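Local coordinates for carbamate kinase (Aeropyrum pernix, PDB 2E9Y), which probably catalyses reversible phosphoryl transfer between ATP and carbamate, as a carbamate kinase, at residues D41-W47 with R302-S306. Residues are numbered along the deposited sequence; the frame is centred on the assembly and turned at random.
Sequences DVLADGW and RQVLS
Leu-305 lays its CD1 methyl over one face of the Trp-47 indole, a CH-pi contact in which CD1 stands 4.0 Å from the centroid of the five-membered ring and only 9° off its normal. The same leucine also meets Val-42, whose CG1 packs 4.0 Å from Leu-305 CG; that methyl reaches the leucine because it lies anti to the backbone N of Val-42 (chi1 170°). Leu-231 and Ala-7, on neighbouring parallel strands, touch both Trp-47 and Leu-305, which makes this the close-packed side. The contact thus joins two helices, 25-44 and 301-305, beside the central sheet of the amino acid kinase fold. Gly-46, with positive phi, ends helix 25-44 in a Schellman motif, and the chain then passes through Trp-47 into strand 48-52. Replacing Trp-47 by an alanine would probably leave Leu-305 CD1 without its aromatic face and water 2 without the indole N-H, which donates to it across 2.9 Å from NE1 in the ring plane. That water also bonds Ser-306 OG, bridging the segments.

Toward solvent the contact turns polar and looser. The extended Arg-302 side chain runs out to Asp-45, and its NE donates to OD2 of that aspartate at 3.0 Å, on the syn side and close to the guanidinium plane; the companion bond from NH2 to Asp-45 OD1 is weak at 3.4 Å. Water 1 donates to Asp-45 OD2 and to Arg-302 O, so this carboxylate oxygen accepts from both NE and a water. Asp-41 instead sets its CB over a guanidinium face, toward the rim, its carboxylate almost parallel to the group at 4°; its long salt bridge to Arg-302 NH1 is purely electrostatic, while OD1 pairs with Arg-104.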
ATOM      1  N   ASP A  41      21.184 -13.017   2.898  1.00 28.04           N
ATOM      2  CA  ASP A  41      22.215 -13.753   3.614  1.00 30.05           C
ATOM      3  C   ASP A  41      21.620 -14.283   4.913  1.00 30.52           C
ATOM      4  O   ASP A  41      21.783 -15.455   5.252  1.00 31.83           O
ATOM      5  CB  ASP A  41      23.419 -12.850   3.919  1.00 30.46           C
ATOM      6  CG  ASP A  41      24.166 -12.426   2.666  1.00 30.66           C
ATOM      7  OD1 ASP A  41      24.153 -13.191   1.680  1.00 32.80           O
ATOM      8  OD2 ASP A  41      24.778 -11.337   2.668  1.00 30.19           O
ATOM      9  N   VAL A  42      20.914 -13.411   5.626  1.00 29.08           N
ATOM     10  CA  VAL A  42      20.288 -13.777   6.888  1.00 27.79           C
ATOM     11  C   VAL A  42      19.321 -14.946   6.723  1.00 28.32           C
ATOM     12  O   VAL A  42      19.288 -15.854   7.557  1.00 28.58           O
ATOM     13  CB  VAL A  42      19.538 -12.571   7.491  1.00 26.95           C
ATOM     14  CG1 VAL A  42      18.696 -13.011   8.674  1.00 25.46           C
ATOM     15  CG2 VAL A  42      20.540 -11.510   7.915  1.00 27.40           C
ATOM     16  N   LEU A  43      18.528 -14.920   5.654  1.00 26.54           N
ATOM     17  CA  LEU A  43      17.578 -15.996   5.384  1.00 28.43           C
ATOM     18  C   LEU A  43      18.343 -17.279   5.068  1.00 29.35           C
ATOM     19  O   LEU A  43      17.881 -18.381   5.368  1.00 28.72           O
ATOM     20  CB  LEU A  43      16.673 -15.636   4.199  1.00 28.87           C
ATOM     21  CG  LEU A  43      15.437 -14.769   4.470  1.00 29.88           C
ATOM     22  CD1 LEU A  43      15.821 -13.510   5.222  1.00 30.62           C
ATOM     23  CD2 LEU A  43      14.773 -14.425   3.149  1.00 29.47           C
ATOM     24  N   ALA A  44      19.510 -17.125   4.454  1.00 31.00           N
ATOM     25  CA  ALA A  44      20.342 -18.270   4.114  1.00 33.91           C
ATOM     26  C   ALA A  44      20.795 -18.963   5.396  1.00 34.79           C
ATOM     27  O   ALA A  44      20.915 -20.186   5.438  1.00 36.66           O
ATOM     28  CB  ALA A  44      21.552 -17.817   3.306  1.00 33.61           C
ATOM     29  N   ASP A  45      21.036 -18.179   6.443  1.00 36.22           N
ATOM     30  CA  ASP A  45      21.476 -18.739   7.716  1.00 36.81           C
ATOM     31  C   ASP A  45      20.360 -19.436   8.490  1.00 36.82           C
ATOM     32  O   ASP A  45      20.567 -19.877   9.621  1.00 37.30           O
ATOM     33  CB  ASP A  45      22.128 -17.658   8.584  1.00 38.06           C
ATOM     34  CG  ASP A  45      23.410 -17.115   7.972  1.00 38.97           C
ATOM     35  OD1 ASP A  45      24.159 -17.908   7.363  1.00 39.52           O
ATOM     36  OD2 ASP A  45      23.677 -15.904   8.107  1.00 40.37           O
ATOM     37  N   GLY A  46      19.177 -19.528   7.883  1.00 35.89           N
ATOM     38  CA  GLY A  46      18.063 -20.213   8.521  1.00 33.68           C
ATOM     39  C   GLY A  46      16.997 -19.407   9.244  1.00 33.13           C
ATOM     40  O   GLY A  46      16.026 -19.980   9.742  1.00 32.89           O
ATOM     41  N   TRP A  47      17.155 -18.089   9.304  1.00 31.15           N
ATOM     42  CA  TRP A  47      16.181 -17.249   9.996  1.00 29.90           C
ATOM     43  C   TRP A  47      14.898 -16.980   9.216  1.00 28.59           C
ATOM     44  O   TRP A  47      14.906 -16.901   7.986  1.00 28.85           O
ATOM     45  CB  TRP A  47      16.789 -15.884  10.350  1.00 29.56           C
ATOM     46  CG  TRP A  47      17.742 -15.877  11.505  1.00 30.31           C
ATOM     47  CD1 TRP A  47      19.103 -15.946  11.448  1.00 30.38           C
ATOM     48  CD2 TRP A  47      17.403 -15.769  12.894  1.00 30.96           C
ATOM     49  NE1 TRP A  47      19.635 -15.884  12.713  1.00 30.96           N
ATOM     50  CE2 TRP A  47      18.614 -15.776  13.621  1.00 31.51           C
ATOM     51  CE3 TRP A  47      16.193 -15.667  13.594  1.00 32.42           C
ATOM     52  CZ2 TRP A  47      18.653 -15.685  15.016  1.00 30.39           C
ATOM     53  CZ3 TRP A  47      16.230 -15.577  14.983  1.00 31.09           C
ATOM     54  CH2 TRP A  47      17.455 -15.585  15.678  1.00 32.79           C
ATOM     55  N   ARG A 302      24.491  -9.910   9.158  1.00 31.15           N
ATOM     56  CA  ARG A 302      24.700 -11.351   9.247  1.00 32.69           C
ATOM     57  C   ARG A 302      25.290 -11.745  10.595  1.00 31.89           C
ATOM     58  O   ARG A 302      24.855 -12.714  11.212  1.00 33.72           O
ATOM     59  CB  ARG A 302      25.610 -11.827   8.109  1.00 33.29           C
ATOM     60  CG  ARG A 302      25.527 -13.320   7.849  1.00 35.32           C
ATOM     61  CD  ARG A 302      26.170 -13.692   6.523  1.00 36.40           C
ATOM     62  NE  ARG A 302      25.724 -15.004   6.061  1.00 39.53           N
ATOM     63  CZ  ARG A 302      26.036 -15.530   4.881  1.00 40.46           C
ATOM     64  NH1 ARG A 302      26.803 -14.859   4.034  1.00 41.26           N
ATOM     65  NH2 ARG A 302      25.568 -16.724   4.542  1.00 41.51           N
ATOM     66  N   GLN A 303      26.278 -10.986  11.057  1.00 33.29           N
ATOM     67  CA  GLN A 303      26.904 -11.267  12.346  1.00 32.77           C
ATOM     68  C   GLN A 303      26.001 -10.813  13.485  1.00 31.92           C
ATOM     69  O   GLN A 303      25.908 -11.482  14.516  1.00 31.15           O
ATOM     70  CB  GLN A 303      28.256 -10.557  12.459  1.00 34.56           C
ATOM     71  CG  GLN A 303      29.305 -11.068  11.481  0.50 35.38           C
ATOM     72  CD  GLN A 303      29.632 -12.536  11.696  0.50 36.04           C
ATOM     73  OE1 GLN A 303      30.140 -12.924  12.748  0.50 37.00           O
ATOM     74  NE2 GLN A 303      29.336 -13.360  10.697  0.50 37.35           N
ATOM     75  N   VAL A 304      25.335  -9.675  13.295  1.00 30.23           N
ATOM     76  CA  VAL A 304      24.433  -9.140  14.323  1.00 27.73           C
ATOM     77  C   VAL A 304      23.380 -10.157  14.760  1.00 27.77           C
ATOM     78  O   VAL A 304      23.085 -10.313  15.939  1.00 27.09           O
ATOM     79  CB  VAL A 304      23.742  -7.863  13.809  1.00 26.44           C
ATOM     80  CG1 VAL A 304      22.667  -7.434  14.808  1.00 23.16           C
ATOM     81  CG2 VAL A 304      24.746  -6.735  13.657  1.00 25.70           C
ATOM     82  N   LEU A 305      22.776 -10.830  13.752  1.00 27.78           N
ATOM     83  CA  LEU A 305      21.750 -11.847  13.969  1.00 30.64           C
ATOM     84  C   LEU A 305      22.280 -13.020  14.811  1.00 32.02           C
ATOM     85  O   LEU A 305      21.567 -13.640  15.587  1.00 32.82           O
ATOM     86  CB  LEU A 305      21.272 -12.349  12.605  1.00 30.50           C
ATOM     87  CG  LEU A 305      20.075 -11.551  12.077  1.00 30.47           C
ATOM     88  CD1 LEU A 305      18.775 -11.897  12.806  1.00 28.92           C
ATOM     89  CD2 LEU A 305      20.258 -10.040  12.223  1.00 30.12           C
ATOM     90  N   SER A 306      23.577 -13.327  14.598  1.00 34.08           N
ATOM     91  CA  SER A 306      24.224 -14.400  15.363  1.00 35.24           C
ATOM     92  C   SER A 306      24.685 -13.937  16.758  1.00 36.42           C
ATOM     93  O   SER A 306      25.252 -14.696  17.546  1.00 36.76           O
ATOM     94  CB  SER A 306      25.429 -14.890  14.553  1.00 35.53           C
ATOM     95  OG  SER A 306      24.985 -15.438  13.309  1.00 37.89           O
TER
HETATM   96  O   HOH W   1      22.680 -14.782  10.258  1.00 40.67           O
HETATM   97  O   HOH W   2      22.443 -16.001  12.144  1.00 42.07           O